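Local coordinates for YghZ aldo-keto reductase (Escherichia coli, PDB 4AST), which probably catalyses the NAD(P)H-dependent reduction of aldehydes and ketones as a TIM-barrel aldo-keto reductase, at residues A87-L92 against M127-V132; E148-L153 against Q176-L181. All coordinates share one frame; numbering follows the deposited sequence.

Interaction 1: residues A87-L92 against M127-V132; sequences AYRDEL and MGLEYV
The guanidinium of Arg89 and the ring of Tyr131 are tilted 44° against each other. They do not stack. NH2 of Arg89 comes obliquely to the ring, 3.3 Å from Tyr131 CE1. At the guanidinium's edge lies the backbone carbonyl of Tyr131. Arg89 NH2 donates to Tyr131 O at 3.0 Å, in a bent bond with 133° at the hydrogen. The donor sits above the carbonyl plane. One face of the guanidinium, toward its rim, has a water over it. That water donates to Asp90 OD1 at 2.6 Å and is hydrogen-bonded to Tyr131 OH at 2.7 Å, which links the two side chains. Leu129 CD2 approaches the guanidinium obliquely, 3.9 Å from Arg89 NE. The Arg89 chain bends at chi2 (84°) and is extended at chi3, which carries its end across to the second loop.

Both segments are helix-to-strand connections of the TIM barrel. Residues 87-92 lead into strand 93-98. Residues 127-132 leave helix 113-127 by a Schellman motif at Gly128 and enter strand 132-137. Arg89 also makes a salt bridge to Asp133, and Asp90 OD2 is bonded to Gln122 of a second subunit.

An alanine in place of Arg89 would probably leave Tyr131 O and the Asp133 carboxylate without this donor and open a gap beside Leu129. The contact is held mainly by polar groups of Arg89, with Leu129 adding an apolar touch. One arginine serves both a backbone carbonyl and a carboxylate. Asp133 probably offsets part of its positive charge, although Lys114 of a second subunit brings a like charge close to Arg89 NH1.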
loop_
_atom_site.group_PDB
_atom_site.type_symbol
_atom_site.label_atom_id
_atom_site.label_comp_id
_atom_site.label_asym_id
_atom_site.label_seq_id
_atom_site.Cartn_x
_atom_site.Cartn_y
_atom_site.Cartn_z
ATOM N N ALA B 87 16.683 15.847 -1.733
ATOM C CA ALA B 87 17.923 15.344 -2.223
ATOM C C ALA B 87 19.052 15.464 -1.213
ATOM O O ALA B 87 20.195 15.040 -1.511
ATOM C CB ALA B 87 18.309 16.164 -3.456
ATOM N N TYR B 88 18.799 16.110 -0.064
ATOM C CA TYR B 88 19.891 16.472 0.835
ATOM C C TYR B 88 19.816 15.865 2.231
ATOM O O TYR B 88 20.669 16.142 3.076
ATOM C CB TYR B 88 19.953 17.980 0.972
ATOM C CG TYR B 88 20.279 18.733 -0.286
ATOM C CD1 TYR B 88 21.401 18.416 -1.062
ATOM C CD2 TYR B 88 19.428 19.785 -0.740
ATOM C CE1 TYR B 88 21.699 19.154 -2.218
ATOM C CE2 TYR B 88 19.715 20.508 -1.897
ATOM C CZ TYR B 88 20.832 20.195 -2.642
ATOM O OH TYR B 88 21.119 20.959 -3.779
ATOM N N ARG B 89 18.846 14.990 2.479
ATOM C CA ARG B 89 18.633 14.490 3.825
ATOM C C ARG B 89 19.865 13.753 4.360
ATOM O O ARG B 89 20.169 13.824 5.559
ATOM C CB ARG B 89 17.376 13.574 3.874
ATOM C CG ARG B 89 17.517 12.267 4.698
ATOM C CD ARG B 89 17.241 12.642 6.073
ATOM N NE ARG B 89 17.257 11.744 7.222
ATOM C CZ ARG B 89 18.036 11.936 8.281
ATOM N NH1 ARG B 89 19.093 12.769 8.232
ATOM N NH2 ARG B 89 17.796 11.240 9.388
ATOM N N ASP B 90 20.564 13.038 3.503
ATOM C CA ASP B 90 21.712 12.258 3.962
ATOM C C ASP B 90 22.933 13.139 4.150
ATOM O O ASP B 90 23.979 12.667 4.565
ATOM C CB ASP B 90 22.022 11.125 3.014
ATOM C CG ASP B 90 20.881 10.089 2.929
ATOM O OD1 ASP B 90 20.101 9.991 3.919
ATOM O OD2 ASP B 90 20.762 9.398 1.869
ATOM N N GLU B 91 22.795 14.441 3.907
ATOM C CA GLU B 91 23.844 15.429 4.220
ATOM C C GLU B 91 23.476 16.184 5.523
ATOM O O GLU B 91 24.158 17.123 5.911
ATOM C CB GLU B 91 23.962 16.439 3.052
ATOM C CG GLU B 91 24.692 15.889 1.848
ATOM C CD GLU B 91 24.725 16.811 0.642
ATOM O OE1 GLU B 91 25.120 17.972 0.776
ATOM O OE2 GLU B 91 24.268 16.401 -0.427
ATOM N N LEU B 92 22.391 15.766 6.179
ATOM C CA LEU B 92 21.936 16.420 7.397
ATOM C C LEU B 92 22.032 15.507 8.591
ATOM O O LEU B 92 21.883 14.267 8.466
ATOM C CB LEU B 92 20.487 16.848 7.235
ATOM C CG LEU B 92 20.136 17.832 6.174
ATOM C CD1 LEU B 92 18.688 18.276 6.355
ATOM C CD2 LEU B 92 21.009 19.021 6.406
ATOM N N MET B 127 7.757 14.528 11.545
ATOM C CA MET B 127 8.821 15.049 10.728
ATOM C C MET B 127 8.883 14.326 9.410
ATOM O O MET B 127 9.629 14.738 8.515
ATOM C CB MET B 127 10.176 14.885 11.439
ATOM C CG MET B 127 10.449 15.854 12.607
ATOM S SD MET B 127 12.193 15.972 13.055
ATOM C CE MET B 127 12.227 14.540 14.215
ATOM N N GLY B 128 8.125 13.240 9.272
ATOM C CA GLY B 128 8.157 12.458 8.047
ATOM C C GLY B 128 9.467 11.746 7.816
ATOM O O GLY B 128 9.905 11.604 6.690
ATOM N N LEU B 129 10.068 11.216 8.883
ATOM C CA LEU B 129 11.335 10.513 8.794
ATOM C C LEU B 129 11.249 9.051 9.200
ATOM O O LEU B 129 10.449 8.651 10.042
ATOM C CB LEU B 129 12.362 11.164 9.707
ATOM C CG LEU B 129 12.848 12.577 9.344
ATOM C CD1 LEU B 129 13.710 13.225 10.468
ATOM C CD2 LEU B 129 13.555 12.460 8.012
ATOM N N GLU B 130 12.181 8.279 8.678
ATOM C CA GLU B 130 12.342 6.933 9.081
ATOM C C GLU B 130 13.134 6.897 10.382
ATOM O O GLU B 130 12.865 6.031 11.240
ATOM C CB GLU B 130 13.043 6.123 7.979
ATOM C CG GLU B 130 12.851 4.620 8.175
ATOM C CD GLU B 130 13.845 3.773 7.379
ATOM O OE1 GLU B 130 14.166 4.113 6.236
ATOM O OE2 GLU B 130 14.300 2.760 7.907
ATOM N N TYR B 131 14.151 7.757 10.508
ATOM C CA TYR B 131 14.976 7.753 11.709
ATOM C C TYR B 131 15.576 9.127 11.918
ATOM O O TYR B 131 15.662 9.928 10.982
ATOM C CB TYR B 131 16.086 6.723 11.643
ATOM C CG TYR B 131 17.002 6.904 10.481
ATOM C CD1 TYR B 131 18.002 7.885 10.494
ATOM C CD2 TYR B 131 16.918 6.082 9.357
ATOM C CE1 TYR B 131 18.838 8.063 9.402
ATOM C CE2 TYR B 131 17.785 6.248 8.276
ATOM C CZ TYR B 131 18.743 7.243 8.309
ATOM O OH TYR B 131 19.573 7.435 7.218
ATOM N N VAL B 132 15.890 9.442 13.167
ATOM C CA VAL B 132 16.667 10.638 13.465
ATOM C C VAL B 132 18.107 10.186 13.601
ATOM O O VAL B 132 18.396 9.045 13.920
ATOM C CB VAL B 132 16.232 11.302 14.784
ATOM C CG1 VAL B 132 14.876 11.919 14.609
ATOM C CG2 VAL B 132 16.337 10.325 16.007
HETATM O O HOH W 1 20.699 9.747 6.445
#

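Interaction 2: residues E148-L153 against Q176-L181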
loop_
_atom_site.group_PDB
_atom_site.type_symbol
_atom_site.label_atom_id
_atom_site.label_comp_id
_atom_site.label_asym_id
_atom_site.label_seq_id
_atom_site.Cartn_x
_atom_site.Cartn_y
_atom_site.Cartn_z
ATOM N N GLU B 148 16.241 1.981 32.630
ATOM C CA GLU B 148 15.077 1.970 31.799
ATOM C C GLU B 148 15.298 2.969 30.662
ATOM O O GLU B 148 15.069 2.668 29.472
ATOM C CB GLU B 148 13.828 2.279 32.616
ATOM C CG GLU B 148 12.540 2.192 31.791
ATOM C CD GLU B 148 11.262 2.389 32.588
ATOM O OE1 GLU B 148 11.198 2.040 33.811
ATOM O OE2 GLU B 148 10.261 2.812 31.958
ATOM N N THR B 149 15.713 4.165 31.034
ATOM C CA THR B 149 15.973 5.196 30.031
ATOM C C THR B 149 17.027 4.726 29.024
ATOM O O THR B 149 16.804 4.754 27.825
ATOM C CB THR B 149 16.382 6.488 30.709
ATOM O OG1 THR B 149 15.340 6.890 31.591
ATOM C CG2 THR B 149 16.585 7.426 29.750
ATOM N N ALA B 150 18.136 4.197 29.515
ATOM C CA ALA B 150 19.224 3.782 28.647
ATOM C C ALA B 150 18.750 2.648 27.712
ATOM O O ALA B 150 19.124 2.537 26.509
ATOM C CB ALA B 150 20.433 3.368 29.493
ATOM N N SER B 151 17.909 1.802 28.235
ATOM C CA SER B 151 17.419 0.706 27.433
ATOM C C SER B 151 16.420 1.156 26.341
ATOM O O SER B 151 16.354 0.543 25.287
ATOM C CB SER B 151 16.841 -0.353 28.385
ATOM O OG SER B 151 16.078 -1.246 27.640
ATOM N N ALA B 152 15.656 2.209 26.609
ATOM C CA ALA B 152 14.793 2.779 25.611
ATOM C C ALA B 152 15.657 3.355 24.513
ATOM O O ALA B 152 15.380 3.152 23.314
ATOM C CB ALA B 152 13.873 3.878 26.179
ATOM N N LEU B 153 16.709 4.073 24.903
ATOM C CA LEU B 153 17.599 4.607 23.887
ATOM C C LEU B 153 18.194 3.487 23.046
ATOM O O LEU B 153 18.307 3.589 21.813
ATOM C CB LEU B 153 18.705 5.433 24.516
ATOM C CG LEU B 153 18.220 6.674 25.236
ATOM C CD1 LEU B 153 19.401 7.193 25.999
ATOM C CD2 LEU B 153 17.677 7.705 24.250
ATOM N N GLN B 176 28.125 9.442 33.441
ATOM C CA GLN B 176 29.088 8.330 33.510
ATOM C C GLN B 176 28.314 7.001 33.587
ATOM O O GLN B 176 28.649 6.065 32.915
ATOM C CB GLN B 176 30.068 8.493 34.719
ATOM C CG GLN B 176 30.995 7.297 35.007
ATOM C CD GLN B 176 32.031 7.074 33.971
ATOM O OE1 GLN B 176 32.639 8.031 33.438
ATOM N NE2 GLN B 176 32.277 5.813 33.659
ATOM N N LYS B 177 27.273 6.957 34.387
ATOM C CA LYS B 177 26.446 5.750 34.501
ATOM C C LYS B 177 25.725 5.461 33.154
ATOM O O LYS B 177 25.635 4.317 32.742
ATOM C CB LYS B 177 25.446 5.963 35.597
ATOM C CG LYS B 177 24.569 4.777 35.937
ATOM C CD LYS B 177 25.366 3.515 36.275
ATOM C CE LYS B 177 24.499 2.524 37.041
ATOM N NZ LYS B 177 25.064 1.162 36.882
ATOM N N MET B 178 25.288 6.511 32.448
ATOM C CA MET B 178 24.599 6.377 31.165
ATOM C C MET B 178 25.592 5.793 30.157
ATOM O O MET B 178 25.250 4.869 29.410
ATOM C CB MET B 178 23.915 7.719 30.753
ATOM C CG MET B 178 22.604 8.002 31.477
ATOM S SD MET B 178 21.242 6.941 31.130
ATOM C CE MET B 178 20.984 7.038 29.374
ATOM N N VAL B 179 26.862 6.250 30.173
ATOM C CA VAL B 179 27.900 5.674 29.307
ATOM C C VAL B 179 28.045 4.187 29.551
ATOM O O VAL B 179 28.123 3.396 28.621
ATOM C CB VAL B 179 29.265 6.370 29.477
ATOM C CG1 VAL B 179 30.383 5.666 28.667
ATOM C CG2 VAL B 179 29.144 7.850 29.075
ATOM N N GLU B 180 28.035 3.807 30.807
ATOM C CA GLU B 180 28.221 2.404 31.183
ATOM C C GLU B 180 27.044 1.593 30.766
ATOM O O GLU B 180 27.232 0.490 30.260
ATOM C CB GLU B 180 28.447 2.242 32.712
ATOM C CG GLU B 180 29.878 2.643 33.150
ATOM C CD GLU B 180 30.002 3.075 34.630
ATOM O OE1 GLU B 180 29.074 2.808 35.437
ATOM O OE2 GLU B 180 31.052 3.668 34.962
ATOM N N LEU B 181 25.831 2.091 31.027
ATOM C CA LEU B 181 24.631 1.340 30.690
ATOM C C LEU B 181 24.519 1.173 29.198
ATOM O O LEU B 181 24.207 0.110 28.716
ATOM C CB LEU B 181 23.381 1.961 31.261
ATOM C CG LEU B 181 23.211 1.844 32.814
ATOM C CD1 LEU B 181 22.125 2.852 33.255
ATOM C CD2 LEU B 181 22.913 0.419 33.326
#
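Ala150 CB meets two side chains of the neighbouring helix at once. It lies 3.7 Å from Met178 CE and 3.7 Å from Leu181 CB. The methionine sulfur is also near, with Met178 SD 4.0 Å from Ala150 CB. The same Met178 CE touches Leu153 CD1 at 3.7 Å, where the two side chains cross at about a right angle. The methionine reaches both partners because its chain bends at chi2 (-67°) and again at chi3 (-57°), which places the methyl against Ala150 and Leu153. Thr149 CG2 is a more distant neighbour of that methyl.

The helix segments 148-153 and 176-181 cross at -49°, with their axes 9.7 Å apart at closest approach. The small alanine probably allows this approach; Ala150 CA and Leu181 CA are 6.3 Å apart. Met146 extends the contact by touching both Met178 and Leu181. On the barrel side, Leu153 packs on Phe135 of strand 132-137. Thr149 OG1 is bonded to Gly111 O, which satisfies its hydroxyl in this buried setting.

These are successive outer helices of the TIM barrel, joined through strand 162-168. No hydrogen bond crosses between the segments. Cohesion here therefore rests on dispersion and on the exclusion of water, with the methionine methyl resting against both an alanine and a leucine of the other helix.

In the fold
Both contacts belong to one TIM barrel and follow each other along the chain, interaction 1 closing before interaction 2 opens. Their centres are 25 Å apart, and their nearest atoms, about 9 Å apart, do not touch. Strand 132-137 runs between them: Val132, at its start, belongs to interaction 1, while Phe135 and Ser137 further along pack on the helix of interaction 2. Interaction 1 is polar, lies near the surface and borders a second subunit. Interaction 2 is buried and apolar. Neither contact includes a bound ligand. Interaction 1 lies where helices lead into strands; in aldo-keto reductases the active site is at the opposite, C-terminal end of the barrel strands.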